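Local coordinates for protein halogenase PltM (Pseudomonas fluorescens, PDB 6BZN) that halogenates phenolic compounds, acting as a flavin-dependent chlorinase, brominase and iodinase, at residues I162-V174 with A177-I189. Sequence-based numbering, arbitrary orientation.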
ATOM      1  N   ILE A 162      16.561  14.106 -14.994  1.00 23.11           N
ATOM      2  CA  ILE A 162      17.878  13.617 -15.445  1.00 24.77           C
ATOM      3  C   ILE A 162      17.714  12.321 -16.210  1.00 25.32           C
ATOM      4  O   ILE A 162      16.641  11.730 -16.229  1.00 27.01           O
ATOM      5  CB  ILE A 162      18.936  13.476 -14.305  1.00 26.23           C
ATOM      6  CG1 ILE A 162      18.460  12.617 -13.125  1.00 26.15           C
ATOM      7  CG2 ILE A 162      19.358  14.844 -13.803  1.00 27.29           C
ATOM      8  CD1 ILE A 162      18.330  11.138 -13.419  1.00 26.79           C
ATOM      9  N   LYS A 163      18.778  11.901 -16.871  1.00 25.90           N
ATOM     10  CA  LYS A 163      18.798  10.637 -17.579  1.00 28.25           C
ATOM     11  C   LYS A 163      20.013   9.865 -17.090  1.00 26.31           C
ATOM     12  O   LYS A 163      21.142  10.314 -17.244  1.00 25.44           O
ATOM     13  CB  LYS A 163      18.840  10.881 -19.099  1.00 31.64           C
ATOM     14  CG  LYS A 163      18.994   9.637 -19.976  1.00 35.49           C
ATOM     15  CD  LYS A 163      18.067   8.496 -19.568  1.00 37.90           C
ATOM     16  CE  LYS A 163      17.666   7.608 -20.743  1.00 40.73           C
ATOM     17  NZ  LYS A 163      18.797   6.840 -21.331  1.00 42.62           N
ATOM     18  N   ILE A 164      19.763   8.730 -16.449  1.00 25.44           N
ATOM     19  CA  ILE A 164      20.822   7.844 -16.002  1.00 25.75           C
ATOM     20  C   ILE A 164      21.263   7.029 -17.203  1.00 26.38           C
ATOM     21  O   ILE A 164      20.448   6.351 -17.810  1.00 27.74           O
ATOM     22  CB  ILE A 164      20.337   6.900 -14.880  1.00 25.17           C
ATOM     23  CG1 ILE A 164      20.036   7.706 -13.617  1.00 25.00           C
ATOM     24  CG2 ILE A 164      21.381   5.824 -14.583  1.00 24.41           C
ATOM     25  CD1 ILE A 164      19.138   6.987 -12.635  1.00 24.99           C
ATOM     26  N   GLU A 165      22.548   7.102 -17.531  1.00 27.77           N
ATOM     27  CA  GLU A 165      23.121   6.363 -18.657  1.00 28.50           C
ATOM     28  C   GLU A 165      23.619   4.976 -18.279  1.00 25.16           C
ATOM     29  O   GLU A 165      23.488   4.052 -19.061  1.00 25.29           O
ATOM     30  CB  GLU A 165      24.243   7.172 -19.292  1.00 32.52           C
ATOM     31  CG  GLU A 165      23.733   8.500 -19.840  1.00 37.16           C
ATOM     32  CD  GLU A 165      24.566   9.035 -20.980  1.00 40.64           C
ATOM     33  OE1 GLU A 165      23.968   9.657 -21.890  1.00 44.73           O
ATOM     34  OE2 GLU A 165      25.806   8.829 -20.963  1.00 43.14           O
ATOM     35  N   SER A 166      24.188   4.839 -17.087  1.00 22.14           N
ATOM     36  CA  SER A 166      24.562   3.525 -16.564  1.00 21.00           C
ATOM     37  C   SER A 166      24.779   3.580 -15.063  1.00 18.98           C
ATOM     38  O   SER A 166      25.037   4.651 -14.496  1.00 18.11           O
ATOM     39  CB  SER A 166      25.845   3.036 -17.228  1.00 21.57           C
ATOM     40  OG  SER A 166      26.891   3.939 -16.954  1.00 22.56           O
ATOM     41  N   ILE A 167      24.657   2.425 -14.430  1.00 17.41           N
ATOM     42  CA  ILE A 167      24.931   2.270 -13.010  1.00 17.56           C
ATOM     43  C   ILE A 167      25.940   1.144 -12.871  1.00 17.80           C
ATOM     44  O   ILE A 167      25.637  -0.001 -13.221  1.00 18.26           O
ATOM     45  CB  ILE A 167      23.649   1.938 -12.208  1.00 17.32           C
ATOM     46  CG1 ILE A 167      22.609   3.051 -12.386  1.00 17.66           C
ATOM     47  CG2 ILE A 167      23.969   1.771 -10.732  1.00 17.09           C
ATOM     48  CD1 ILE A 167      21.209   2.684 -11.915  1.00 17.65           C
ATOM     49  N   SER A 168      27.135   1.473 -12.378  1.00 17.80           N
ATOM     50  CA  SER A 168      28.191   0.475 -12.187  1.00 19.18           C
ATOM     51  C   SER A 168      28.282   0.118 -10.720  1.00 17.91           C
ATOM     52  O   SER A 168      28.343   0.995  -9.869  1.00 17.45           O
ATOM     53  CB  SER A 168      29.539   1.000 -12.705  1.00 20.46           C
ATOM     54  OG  SER A 168      29.445   1.227 -14.105  1.00 24.47           O
ATOM     55  N   LEU A 169      28.282  -1.174 -10.427  1.00 17.60           N
ATOM     56  CA  LEU A 169      28.368  -1.657  -9.066  1.00 18.56           C
ATOM     57  C   LEU A 169      29.744  -2.295  -8.904  1.00 19.57           C
ATOM     58  O   LEU A 169      30.037  -3.305  -9.533  1.00 19.56           O
ATOM     59  CB  LEU A 169      27.253  -2.659  -8.794  1.00 18.33           C
ATOM     60  CG  LEU A 169      25.816  -2.154  -8.962  1.00 18.73           C
ATOM     61  CD1 LEU A 169      24.843  -3.325  -8.946  1.00 18.58           C
ATOM     62  CD2 LEU A 169      25.469  -1.143  -7.874  1.00 18.95           C
ATOM     63  N   ASN A 170      30.593  -1.685  -8.086  1.00 22.06           N
ATOM     64  CA  ASN A 170      32.002  -2.090  -7.973  1.00 24.10           C
ATOM     65  C   ASN A 170      32.223  -2.591  -6.568  1.00 23.70           C
ATOM     66  O   ASN A 170      31.358  -2.416  -5.719  1.00 23.02           O
ATOM     67  CB  ASN A 170      32.928  -0.893  -8.264  1.00 24.87           C
ATOM     68  CG  ASN A 170      32.521  -0.128  -9.519  1.00 28.53           C
ATOM     69  OD1 ASN A 170      32.273   1.091  -9.479  1.00 31.21           O
ATOM     70  ND2 ASN A 170      32.449  -0.834 -10.643  1.00 27.11           N
ATOM     71  N   ASP A 171      33.383  -3.181  -6.297  1.00 22.92           N
ATOM     72  CA  ASP A 171      33.696  -3.586  -4.920  1.00 23.82           C
ATOM     73  C   ASP A 171      34.028  -2.409  -3.988  1.00 23.87           C
ATOM     74  O   ASP A 171      34.051  -2.592  -2.782  1.00 23.20           O
ATOM     75  CB  ASP A 171      34.789  -4.686  -4.861  1.00 25.46           C
ATOM     76  CG  ASP A 171      36.147  -4.206  -5.330  1.00 27.37           C
ATOM     77  OD1 ASP A 171      36.255  -3.034  -5.760  1.00 30.20           O
ATOM     78  OD2 ASP A 171      37.112  -5.008  -5.255  1.00 27.97           O
ATOM     79  N   ASP A 172      34.267  -1.211  -4.532  1.00 24.71           N
ATOM     80  CA  ASP A 172      34.546  -0.022  -3.703  1.00 26.01           C
ATOM     81  C   ASP A 172      33.470   1.084  -3.792  1.00 24.40           C
ATOM     82  O   ASP A 172      33.688   2.197  -3.313  1.00 24.30           O
ATOM     83  CB  ASP A 172      35.959   0.537  -3.988  1.00 29.87           C
ATOM     84  CG  ASP A 172      36.179   0.906  -5.438  1.00 32.16           C
ATOM     85  OD1 ASP A 172      35.249   0.743  -6.264  1.00 34.43           O
ATOM     86  OD2 ASP A 172      37.307   1.350  -5.752  1.00 37.24           O
ATOM     87  N   GLY A 173      32.316   0.771  -4.375  1.00 21.58           N
ATOM     88  CA  GLY A 173      31.213   1.722  -4.440  1.00 21.28           C
ATOM     89  C   GLY A 173      30.392   1.613  -5.695  1.00 20.31           C
ATOM     90  O   GLY A 173      30.435   0.603  -6.401  1.00 20.49           O
ATOM     91  N   VAL A 174      29.640   2.671  -5.968  1.00 18.86           N
ATOM     92  CA  VAL A 174      28.727   2.708  -7.084  1.00 19.18           C
ATOM     93  C   VAL A 174      29.071   3.915  -7.926  1.00 18.68           C
ATOM     94  O   VAL A 174      29.484   4.938  -7.397  1.00 17.75           O
ATOM     95  CB  VAL A 174      27.274   2.820  -6.579  1.00 20.41           C
ATOM     96  CG1 VAL A 174      26.296   2.948  -7.731  1.00 21.44           C
ATOM     97  CG2 VAL A 174      26.945   1.602  -5.732  1.00 20.91           C
ATOM     98  N   ALA A 177      26.521   7.206 -14.259  1.00 19.69           N
ATOM     99  CA  ALA A 177      26.774   8.119 -15.360  1.00 21.56           C
ATOM    100  C   ALA A 177      25.463   8.789 -15.724  1.00 22.85           C
ATOM    101  O   ALA A 177      24.414   8.136 -15.738  1.00 22.81           O
ATOM    102  CB  ALA A 177      27.340   7.362 -16.548  1.00 22.60           C
ATOM    103  N   LEU A 178      25.530  10.088 -16.018  1.00 24.32           N
ATOM    104  CA  LEU A 178      24.365  10.925 -16.301  1.00 27.01           C
ATOM    105  C   LEU A 178      24.544  11.610 -17.656  1.00 29.54           C
ATOM    106  O   LEU A 178      25.660  11.988 -18.003  1.00 29.66           O
ATOM    107  CB  LEU A 178      24.236  11.993 -15.211  1.00 26.63           C
ATOM    108  CG  LEU A 178      24.151  11.481 -13.774  1.00 27.32           C
ATOM    109  CD1 LEU A 178      24.412  12.595 -12.764  1.00 27.80           C
ATOM    110  CD2 LEU A 178      22.799  10.832 -13.539  1.00 27.59           C
ATOM    111  N   SER A 179      23.463  11.783 -18.417  1.00 33.02           N
ATOM    112  CA  SER A 179      23.559  12.508 -19.700  1.00 36.81           C
ATOM    113  C   SER A 179      23.877  13.972 -19.417  1.00 38.22           C
ATOM    114  O   SER A 179      23.273  14.570 -18.528  1.00 36.85           O
ATOM    115  CB  SER A 179      22.261  12.409 -20.508  1.00 36.91           C
ATOM    116  OG  SER A 179      21.890  11.054 -20.715  1.00 39.41           O
ATOM    117  N   ASN A 180      24.843  14.527 -20.149  1.00 42.37           N
ATOM    118  CA  ASN A 180      25.220  15.946 -20.034  1.00 44.77           C
ATOM    119  C   ASN A 180      25.669  16.381 -18.620  1.00 43.11           C
ATOM    120  O   ASN A 180      25.372  17.496 -18.167  1.00 42.29           O
ATOM    121  CB  ASN A 180      24.079  16.845 -20.561  1.00 48.87           C
ATOM    122  CG  ASN A 180      23.735  16.569 -22.023  1.00 51.46           C
ATOM    123  OD1 ASN A 180      24.582  16.125 -22.806  1.00 53.48           O
ATOM    124  ND2 ASN A 180      22.492  16.847 -22.399  1.00 52.49           N
ATOM    125  N   ALA A 181      26.387  15.490 -17.936  1.00 38.67           N
ATOM    126  CA  ALA A 181      26.986  15.799 -16.637  1.00 35.37           C
ATOM    127  C   ALA A 181      28.055  14.774 -16.292  1.00 33.47           C
ATOM    128  O   ALA A 181      28.051  13.667 -16.822  1.00 34.13           O
ATOM    129  CB  ALA A 181      25.923  15.825 -15.551  1.00 35.77           C
ATOM    130  N   ALA A 182      28.956  15.151 -15.391  1.00 31.84           N
ATOM    131  CA  ALA A 182      29.995  14.244 -14.912  1.00 30.13           C
ATOM    132  C   ALA A 182      29.369  13.107 -14.085  1.00 28.76           C
ATOM    133  O   ALA A 182      28.298  13.287 -13.491  1.00 26.36           O
ATOM    134  CB  ALA A 182      31.025  14.993 -14.079  1.00 30.13           C
ATOM    135  N   PRO A 183      30.031  11.937 -14.044  1.00 27.54           N
ATOM    136  CA  PRO A 183      29.472  10.836 -13.250  1.00 25.39           C
ATOM    137  C   PRO A 183      29.460  11.132 -11.753  1.00 23.27           C
ATOM    138  O   PRO A 183      30.268  11.922 -11.266  1.00 23.30           O
ATOM    139  CB  PRO A 183      30.409   9.650 -13.546  1.00 26.70           C
ATOM    140  CG  PRO A 183      31.351  10.107 -14.618  1.00 28.21           C
ATOM    141  CD  PRO A 183      31.345  11.601 -14.623  1.00 27.51           C
ATOM    142  N   VAL A 184      28.542  10.508 -11.029  1.00 21.15           N
ATOM    143  CA  VAL A 184      28.495  10.658  -9.574  1.00 19.89           C
ATOM    144  C   VAL A 184      28.789   9.317  -8.934  1.00 19.37           C
ATOM    145  O   VAL A 184      28.472   8.280  -9.508  1.00 18.83           O
ATOM    146  CB  VAL A 184      27.159  11.257  -9.082  1.00 19.92           C
ATOM    147  CG1 VAL A 184      27.046  12.705  -9.557  1.00 20.01           C
ATOM    148  CG2 VAL A 184      25.958  10.439  -9.542  1.00 19.96           C
ATOM    149  N   LYS A 185      29.410   9.356  -7.760  1.00 19.52           N
ATOM    150  CA  LYS A 185      29.877   8.163  -7.072  1.00 20.68           C
ATOM    151  C   LYS A 185      29.323   8.114  -5.652  1.00 19.27           C
ATOM    152  O   LYS A 185      29.124   9.151  -5.012  1.00 19.55           O
ATOM    153  CB  LYS A 185      31.409   8.110  -7.047  1.00 23.44           C
ATOM    154  CG  LYS A 185      32.073   8.073  -8.425  1.00 26.50           C
ATOM    155  CD  LYS A 185      33.600   8.065  -8.325  1.00 29.35           C
ATOM    156  CE  LYS A 185      34.114   6.756  -7.723  1.00 31.97           C
ATOM    157  NZ  LYS A 185      35.563   6.484  -7.985  1.00 34.62           N
ATOM    158  N   ALA A 186      29.050   6.906  -5.171  1.00 17.27           N
ATOM    159  CA  ALA A 186      28.592   6.712  -3.809  1.00 16.51           C
ATOM    160  C   ALA A 186      29.014   5.365  -3.247  1.00 16.17           C
ATOM    161  O   ALA A 186      29.507   4.491  -3.981  1.00 16.49           O
ATOM    162  CB  ALA A 186      27.083   6.865  -3.722  1.00 16.70           C
ATOM    163  N   ALA A 187      28.835   5.212  -1.944  1.00 14.81           N
ATOM    164  CA  ALA A 187      29.088   3.929  -1.299  1.00 15.28           C
ATOM    165  C   ALA A 187      27.970   2.914  -1.555  1.00 15.22           C
ATOM    166  O   ALA A 187      28.216   1.704  -1.478  1.00 15.26           O
ATOM    167  CB  ALA A 187      29.296   4.109   0.194  1.00 15.64           C
ATOM    168  N   PHE A 188      26.761   3.395  -1.853  1.00 14.50           N
ATOM    169  CA  PHE A 188      25.558   2.549  -1.844  1.00 14.44           C
ATOM    170  C   PHE A 188      24.461   3.202  -2.683  1.00 13.86           C
ATOM    171  O   PHE A 188      24.367   4.438  -2.734  1.00 14.28           O
ATOM    172  CB  PHE A 188      25.069   2.414  -0.410  1.00 14.30           C
ATOM    173  CG  PHE A 188      24.130   1.259  -0.156  1.00 14.21           C
ATOM    174  CD1 PHE A 188      24.597  -0.044  -0.149  1.00 14.57           C
ATOM    175  CD2 PHE A 188      22.795   1.487   0.162  1.00 14.33           C
ATOM    176  CE1 PHE A 188      23.752  -1.112   0.133  1.00 14.37           C
ATOM    177  CE2 PHE A 188      21.944   0.433   0.463  1.00 14.14           C
ATOM    178  CZ  PHE A 188      22.418  -0.870   0.444  1.00 14.38           C
ATOM    179  N   ILE A 189      23.647   2.378  -3.331  1.00 13.39           N
ATOM    180  CA  ILE A 189      22.534   2.887  -4.150  1.00 13.10           C
ATOM    181  C   ILE A 189      21.217   2.241  -3.705  1.00 12.88           C
ATOM    182  O   ILE A 189      21.139   1.032  -3.521  1.00 12.42           O
ATOM    183  CB  ILE A 189      22.807   2.751  -5.672  1.00 13.43           C
ATOM    184  CG1 ILE A 189      21.706   3.436  -6.485  1.00 13.97           C
ATOM    185  CG2 ILE A 189      22.969   1.305  -6.139  1.00 13.58           C
ATOM    186  CD1 ILE A 189      22.160   3.837  -7.884  1.00 13.92           C
TER
HETATM  187  O   HOH W   1      20.962  13.920 -17.085  1.00 30.06           O
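The carboxylate of Glu165 meets the hydroxyl of Ser179 on the anti side of OE1, 33° out of the carboxylate plane, and Ser179 OG donates a hydrogen bond of 2.8 Å to Glu165 OE1. Glu165 CG stands anti to its carbonyl carbon (chi1 -61°) and the chain runs on extended, bringing the acid to Ser179, whose short side chain sets a hydroxyl within reach of OE1. Lys163 CG touches the same hydroxyl, at 3.3 Å from Ser179 OG, while the lysine chain, bent at chi2 and chi4, carries NZ off from the contact. Ser179 N also donates to Lys163 O, and a water bridges Lys163 N and Ser179 O.

The register slips by one here, two residues, Glu165 and Ser166, standing opposite the single Ala177, a classic beta bulge. Glu165 N reaches Ala177 O at 2.8 Å, and Ala177 N returns a bond to Ser166 O. The small methyl of Ala177 fits where two residues share one partner, its CB 3.5 Å from Ser166 OG. Further along, Val174 and Ala186 form an antiparallel hydrogen-bonded pair, with Val174 N to Ala186 O at 2.7 Å. Glycine suits position 173 beside them, because at phi 146° a CB would jam against Ala186 O and the preceding carbonyl.

Past the corner at Ala187, Ile189 belongs to the parallel sheet of the Rossmann-type domain. Its CG2 meets Leu169 CD2 at 3.9 Å and Val174 CG2 at 4.0 Å, both side chains crossing at about a right angle, while CD1 reaches Ile167 CG2. Branched aliphatic chains pack in this largely buried layer between the two sheets, where Ile29 and Phe336 also pack. The three-stranded meander is thus fastened by backbone bonds within its sheet and by apolar packing against the nucleotide-binding sheet, while the exposed Glu165 can probably remain ionised.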